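Local coordinates for ZINC phosphodiesterase ELAC protein 1 (Homo sapiens, PDB 3ZWF), which removes 2',3'-cyclic phosphates from tRNA ends in tRNA repair and, as a two-zinc phosphodiesterase, shows some tRNA 3'-processing endonuclease activity, at the interface of chains A and B. Coordinates in Å, arbitrary orientation; residue numbers count along the deposited sequence, not the author numbering. Chains: chain A/B, ZINC phosphodiesterase ELAC protein 1.

Contact 1: the interface of chains A and B. Residues chain A 70-71, 74, 104-105, 108; chain B 37, 63, 67.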
loop_
_atom_site.group_PDB
_atom_site.type_symbol
_atom_site.label_atom_id
_atom_site.label_comp_id
_atom_site.label_asym_id
_atom_site.label_seq_id
_atom_site.Cartn_x
_atom_site.Cartn_y
_atom_site.Cartn_z
ATOM N N PRO A 70 -4.274 5.338 -0.768
ATOM C CA PRO A 70 -5.449 5.096 0.089
ATOM C C PRO A 70 -5.096 5.069 1.562
ATOM O O PRO A 70 -5.800 5.672 2.394
ATOM C CB PRO A 70 -5.938 3.723 -0.393
ATOM C CG PRO A 70 -5.539 3.665 -1.800
ATOM C CD PRO A 70 -4.182 4.338 -1.847
ATOM N N GLY A 71 -4.006 4.367 1.879
ATOM C CA GLY A 71 -3.511 4.291 3.242
ATOM C C GLY A 71 -3.169 5.635 3.810
ATOM O O GLY A 71 -3.530 5.946 4.937
ATOM N N CYS A 74 -6.350 7.660 4.584
ATOM C CA CYS A 74 -7.006 7.083 5.769
ATOM C C CYS A 74 -6.327 7.536 7.055
ATOM O O CYS A 74 -6.971 7.930 8.021
ATOM C CB CYS A 74 -7.021 5.548 5.713
ATOM S SG CYS A 74 -8.137 4.896 4.567
ATOM N N THR A 104 -11.936 2.726 -3.657
ATOM C CA THR A 104 -11.128 2.121 -2.574
ATOM C C THR A 104 -11.624 2.592 -1.193
ATOM O O THR A 104 -11.740 1.809 -0.254
ATOM C CB THR A 104 -9.616 2.350 -2.786
ATOM O OG1 THR A 104 -9.293 1.840 -4.092
ATOM C CG2 THR A 104 -8.756 1.622 -1.689
ATOM N N MET A 105 -11.978 3.867 -1.096
ATOM C CA MET A 105 -12.563 4.402 0.143
ATOM C C MET A 105 -13.917 3.743 0.437
ATOM O O MET A 105 -14.214 3.403 1.588
ATOM C CB MET A 105 -12.707 5.914 0.113
ATOM C CG MET A 105 -11.392 6.659 0.024
ATOM S SD MET A 105 -10.285 6.421 1.409
ATOM C CE MET A 105 -9.077 5.290 0.732
ATOM N N SER A 108 -13.510 0.029 1.528
ATOM C CA SER A 108 -12.926 -0.116 2.880
ATOM C C SER A 108 -13.789 0.552 3.966
ATOM O O SER A 108 -13.364 0.651 5.124
ATOM C CB SER A 108 -11.518 0.416 2.903
ATOM O OG SER A 108 -11.461 1.790 2.590
ATOM N N GLU B 37 -0.857 -2.461 4.448
ATOM C CA GLU B 37 0.192 -1.724 3.791
ATOM C C GLU B 37 1.553 -1.975 4.447
ATOM O O GLU B 37 1.662 -1.997 5.673
ATOM C CB GLU B 37 -0.178 -0.253 3.823
ATOM C CG GLU B 37 0.966 0.547 3.218
ATOM C CD GLU B 37 0.567 1.931 2.697
ATOM O OE1 GLU B 37 -0.554 2.411 2.901
ATOM O OE2 GLU B 37 1.480 2.592 2.144
ATOM N N GLY B 63 -8.660 -1.229 5.413
ATOM C CA GLY B 63 -7.407 -1.050 4.693
ATOM C C GLY B 63 -6.128 -1.592 5.318
ATOM O O GLY B 63 -5.227 -2.057 4.608
ATOM N N PHE B 67 -4.698 -3.311 2.082
ATOM C CA PHE B 67 -4.144 -2.283 1.148
ATOM C C PHE B 67 -2.760 -2.666 0.641
ATOM O O PHE B 67 -2.340 -2.119 -0.398
ATOM C CB PHE B 67 -4.077 -0.897 1.793
ATOM C CG PHE B 67 -5.372 -0.140 1.861
ATOM C CD1 PHE B 67 -6.521 -0.520 1.172
ATOM C CD2 PHE B 67 -5.434 1.008 2.650
ATOM C CE1 PHE B 67 -7.682 0.243 1.259
ATOM C CE2 PHE B 67 -6.604 1.777 2.738
ATOM C CZ PHE B 67 -7.713 1.390 2.062
HETATM O O HOH W 1 -2.431 2.374 0.802
HETATM O O HOH W 2 -10.553 0.801 6.297
#
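B:Phe67 inserts its ring between two helices of chain A in a mainly apolar patch of the two-fold symmetric homodimer interface, a knob-in-groove contact that helps hold together the dimer this RNase Z forms. The ring is wrapped on several sides. Over one face lies A:Pro70, whose CB stands 3.9 Å from the ring centroid of B:Phe67, offset toward the rim, in a CH-pi contact. The opposite face is backed by CA of B:Gly63, centred above it, so the ring is sandwiched between a proline of the partner and a glycine of its own chain. At the rim, methyl CG2 of A:Thr104 comes to 3.4 Å from CE1 of B:Phe67; the hydroxyl OG1 lies beside the backbone N (chi1 -55°), which leaves the methyl anti to that N and facing the ring. SG of A:Cys74 meets the edge in the ring plane, 3.9 Å from CE2 of B:Phe67. A:Ser108 closes the far end near CZ, its OG turned back to the carbonyl O of A:Thr104 at 2.9 Å. Waters bridge the flanks: one joins N of A:Gly71 to carboxylate OE1 of B:Glu37, another N of B:Gly63 to O of A:Ser108. Chain A supplies helix 69-79 and the end of helix 97-107; B:Phe67 lies just beyond the 3-10 helix 63-65, which contains zinc ligands.

Contact 2: the interface of chains A and B. Residues chain A 12-13, 37; chain B 40-41, 44, 71-72, 75.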
loop_
_atom_site.group_PDB
_atom_site.type_symbol
_atom_site.label_atom_id
_atom_site.label_comp_id
_atom_site.label_asym_id
_atom_site.label_seq_id
_atom_site.Cartn_x
_atom_site.Cartn_y
_atom_site.Cartn_z
ATOM N N TYR A 12 9.406 -0.998 -6.525
ATOM C CA TYR A 12 8.806 -1.461 -5.294
ATOM C C TYR A 12 9.558 -0.938 -4.109
ATOM O O TYR A 12 10.730 -0.574 -4.229
ATOM C CB TYR A 12 8.758 -3.004 -5.225
ATOM C CG TYR A 12 10.062 -3.676 -5.402
ATOM C CD1 TYR A 12 10.536 -4.019 -6.665
ATOM C CD2 TYR A 12 10.861 -3.977 -4.294
ATOM C CE1 TYR A 12 11.714 -4.677 -6.802
ATOM C CE2 TYR A 12 12.034 -4.601 -4.435
ATOM C CZ TYR A 12 12.468 -4.959 -5.689
ATOM O OH TYR A 12 13.685 -5.603 -5.800
ATOM N N PRO A 13 8.912 -0.893 -2.949
ATOM C CA PRO A 13 9.608 -0.453 -1.755
ATOM C C PRO A 13 10.474 -1.549 -1.212
ATOM O O PRO A 13 10.089 -2.698 -1.323
ATOM C CB PRO A 13 8.462 -0.160 -0.789
ATOM C CG PRO A 13 7.382 -0.997 -1.243
ATOM C CD PRO A 13 7.492 -1.160 -2.694
ATOM N N GLU A 37 3.676 2.535 -2.003
ATOM C CA GLU A 37 3.374 1.808 -0.802
ATOM C C GLU A 37 4.430 2.091 0.263
ATOM O O GLU A 37 5.628 2.138 -0.030
ATOM C CB GLU A 37 3.327 0.320 -1.136
ATOM C CG GLU A 37 3.131 -0.485 0.122
ATOM C CD GLU A 37 2.639 -1.896 -0.088
ATOM O OE1 GLU A 37 2.409 -2.355 -1.220
ATOM O OE2 GLU A 37 2.498 -2.547 0.932
ATOM N N GLN B 40 4.682 -6.309 2.147
ATOM C CA GLN B 40 5.744 -6.793 1.280
ATOM C C GLN B 40 7.164 -6.455 1.809
ATOM O O GLN B 40 8.097 -7.262 1.669
ATOM C CB GLN B 40 5.561 -6.314 -0.168
ATOM C CG GLN B 40 5.604 -4.799 -0.352
ATOM C CD GLN B 40 5.760 -4.419 -1.817
ATOM O OE1 GLN B 40 6.759 -4.788 -2.452
ATOM N NE2 GLN B 40 4.817 -3.644 -2.342
ATOM N N THR B 41 7.337 -5.277 2.424
ATOM C CA THR B 41 8.622 -4.862 2.956
ATOM C C THR B 41 8.937 -5.632 4.265
ATOM O O THR B 41 10.064 -5.978 4.543
ATOM C CB THR B 41 8.606 -3.373 3.181
ATOM O OG1 THR B 41 7.985 -2.757 2.025
ATOM C CG2 THR B 41 10.051 -2.840 3.391
ATOM N N MET B 44 10.283 -8.865 3.140
ATOM C CA MET B 44 11.644 -8.735 2.734
ATOM C C MET B 44 12.596 -8.779 3.945
ATOM O O MET B 44 13.665 -9.378 3.870
ATOM C CB MET B 44 11.860 -7.473 1.861
ATOM C CG MET B 44 11.090 -7.589 0.635
ATOM S SD MET B 44 11.270 -5.957 -0.182
ATOM C CE MET B 44 12.964 -6.124 -0.599
ATOM N N GLY B 71 0.390 -4.322 -4.053
ATOM C CA GLY B 71 1.853 -4.210 -4.009
ATOM C C GLY B 71 2.516 -5.528 -3.874
ATOM O O GLY B 71 3.445 -5.820 -4.605
ATOM N N LEU B 72 1.988 -6.376 -2.968
ATOM C CA LEU B 72 2.548 -7.704 -2.749
ATOM C C LEU B 72 2.493 -8.557 -4.022
ATOM O O LEU B 72 3.486 -9.173 -4.410
ATOM C CB LEU B 72 1.865 -8.413 -1.600
ATOM C CG LEU B 72 2.439 -9.808 -1.302
ATOM C CD1 LEU B 72 3.939 -9.779 -0.928
ATOM C CD2 LEU B 72 1.603 -10.528 -0.252
ATOM N N THR B 75 5.014 -7.292 -6.742
ATOM C CA THR B 75 6.408 -7.534 -6.388
ATOM C C THR B 75 6.733 -9.022 -6.548
ATOM O O THR B 75 7.774 -9.368 -7.098
ATOM C CB THR B 75 6.705 -6.928 -4.988
ATOM O OG1 THR B 75 6.528 -5.496 -5.102
ATOM C CG2 THR B 75 8.121 -7.274 -4.494
HETATM O O HOH W 3 2.392 -5.223 0.898
HETATM O O HOH W 4 -0.163 -2.287 -2.216
#
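A:Pro13, B:Gln40 and A:Tyr12 bury the most surface in this part of the homodimer interface, and the amide of B:Gln40 lies at the centre. The pyrrolidine of A:Pro13 crosses the glutamine side chain at about a right angle, its CD 3.8 Å from CD of B:Gln40, while CG also reaches OG1 of B:Thr41. B:Gln40 has its CG between the backbone N and the carbonyl carbon (chi1 62°) and then runs extended, which carries both ends of the amide to partners. NE2 of B:Gln40 donates to carboxylate OE1 of A:Glu37 at 3.0 Å, nearly straight at 159°. The acceptor lies in the amide plane but is approached from above its own carboxylate plane, the two planes being 79° apart. At the other end, OE1 of B:Gln40 accepts from OG1 of B:Thr75 at 2.8 Å, a second-shell bond that probably helps to fix the amide's rotation. That hydroxyl can bond to O of B:Gly71 as well, its one hydrogen shared or alternating. OG1 of B:Thr75 also packs 3.3 Å from CB of A:Tyr12. A water links OE2 of A:Glu37 to N of B:Gln40. These bonds would probably help to stabilise a negative carboxylate. Chain A contributes loop residues, which rest against helices 39-45 and 69-79 of chain B.

Contact 3: the interface of chains A and B. Residues chain A 44, 75, 78-79; chain B 12-14.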
loop_
_atom_site.group_PDB
_atom_site.type_symbol
_atom_site.label_atom_id
_atom_site.label_comp_id
_atom_site.label_asym_id
_atom_site.label_seq_id
_atom_site.Cartn_x
_atom_site.Cartn_y
_atom_site.Cartn_z
ATOM N N MET A 44 5.973 9.095 8.870
ATOM C CA MET A 44 6.071 9.000 10.316
ATOM C C MET A 44 7.509 9.036 10.812
ATOM O O MET A 44 7.789 9.688 11.800
ATOM C CB MET A 44 5.328 7.751 10.829
ATOM C CG MET A 44 3.880 7.819 10.530
ATOM S SD MET A 44 3.189 6.200 10.980
ATOM C CE MET A 44 3.221 6.277 12.763
ATOM N N THR A 75 -5.011 7.469 7.051
ATOM C CA THR A 75 -4.224 7.773 8.241
ATOM C C THR A 75 -4.264 9.285 8.541
ATOM O O THR A 75 -4.432 9.686 9.694
ATOM C CB THR A 75 -2.807 7.129 8.121
ATOM O OG1 THR A 75 -2.972 5.700 8.031
ATOM C CG2 THR A 75 -1.937 7.469 9.306
ATOM N N LEU A 78 -7.684 9.658 10.171
ATOM C CA LEU A 78 -7.666 9.059 11.530
ATOM C C LEU A 78 -6.978 9.956 12.541
ATOM O O LEU A 78 -7.367 10.007 13.709
ATOM C CB LEU A 78 -6.939 7.698 11.546
ATOM C CG LEU A 78 -7.748 6.475 11.108
ATOM C CD1 LEU A 78 -6.840 5.245 10.944
ATOM C CD2 LEU A 78 -8.883 6.198 12.112
ATOM N N GLN A 79 -5.930 10.627 12.085
ATOM C CA GLN A 79 -5.076 11.432 12.970
ATOM C C GLN A 79 -5.408 12.928 13.022
ATOM O O GLN A 79 -4.780 13.671 13.768
ATOM C CB GLN A 79 -3.590 11.225 12.619
ATOM C CG GLN A 79 -3.080 9.779 12.808
ATOM C CD GLN A 79 -1.614 9.624 12.424
ATOM O OE1 GLN A 79 -1.085 10.427 11.652
ATOM N NE2 GLN A 79 -0.961 8.589 12.940
ATOM N N TYR B 12 -3.338 1.103 11.294
ATOM C CA TYR B 12 -2.355 1.565 10.303
ATOM C C TYR B 12 -0.963 1.048 10.662
ATOM O O TYR B 12 -0.716 0.712 11.813
ATOM C CB TYR B 12 -2.326 3.102 10.216
ATOM C CG TYR B 12 -2.068 3.795 11.524
ATOM C CD1 TYR B 12 -3.115 4.147 12.357
ATOM C CD2 TYR B 12 -0.781 4.114 11.919
ATOM C CE1 TYR B 12 -2.880 4.795 13.563
ATOM C CE2 TYR B 12 -0.528 4.771 13.120
ATOM C CZ TYR B 12 -1.593 5.103 13.939
ATOM O OH TYR B 12 -1.363 5.744 15.125
ATOM N N PRO B 13 -0.047 1.007 9.681
ATOM C CA PRO B 13 1.305 0.645 9.935
ATOM C C PRO B 13 2.078 1.782 10.555
ATOM O O PRO B 13 1.859 2.937 10.228
ATOM C CB PRO B 13 1.857 0.312 8.560
ATOM C CG PRO B 13 1.037 1.116 7.647
ATOM C CD PRO B 13 -0.308 1.231 8.251
ATOM N N SER B 14 2.958 1.442 11.470
ATOM C CA SER B 14 3.848 2.422 12.073
ATOM C C SER B 14 5.280 1.914 12.007
ATOM O O SER B 14 5.514 0.760 11.586
ATOM C CB SER B 14 3.452 2.698 13.519
ATOM O OG SER B 14 3.930 1.672 14.369
#
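B:Tyr12 of this metallo-beta-lactamase-fold RNase Z lies against helix 69-79 of chain A in this part of the homodimer interface, burying more surface than any other residue of the patch. The apolar contacts gather on its ring. A:Thr75 and the tyrosine cross at about a right angle, and methyl CG2 of A:Thr75 sits 4.3 Å above one ring face of B:Tyr12, offset toward the rim. One turn along the helix, CD1 of A:Leu78 approaches CD1 of B:Tyr12 at 4.1 Å. From helix 39-45, methyl CE of A:Met44 approaches CE2 of B:Tyr12 at 4.1 Å and packs more closely on CB of B:Ser14, 3.7 Å away. The methyl gets there through a bend about the last torsion (chi3 73°), after an extended stretch. Contacts involving polar atoms are of van der Waals kind. SD of A:Met44 is 3.6 Å from the carbonyl O of B:Pro13. The amide of A:Gln79 stands nearly perpendicular to the phenol ring, at 83°. NE2 of A:Gln79 is 3.6 Å from the phenolic OH of B:Tyr12, too long to count as a bond, and the glutamine is poorly ordered, so this position is tentative. A:Thr75, A:Leu78 and A:Gln79 all belong to the C-terminal half of their helix.

The contacts are neighbouring patches of one two-fold symmetric interface. The centre of contact 1 is about 15 Å from that of contact 2 and about 11 Å from that of contact 3, while contacts 2 and 3 are about 18 Å apart. Helix 69-79 runs through all of them, supplied by chain A in contacts 1 and 3 and by chain B in contact 2. With the chains exchanged, Glu37 and Gly71 recur in contacts 1 and 2, and residues 12, 13, 44 and 75 in contacts 2 and 3. With centres 14 to 18 Å from an Asp64 active site, the interface may help to order the surroundings of the zinc centres.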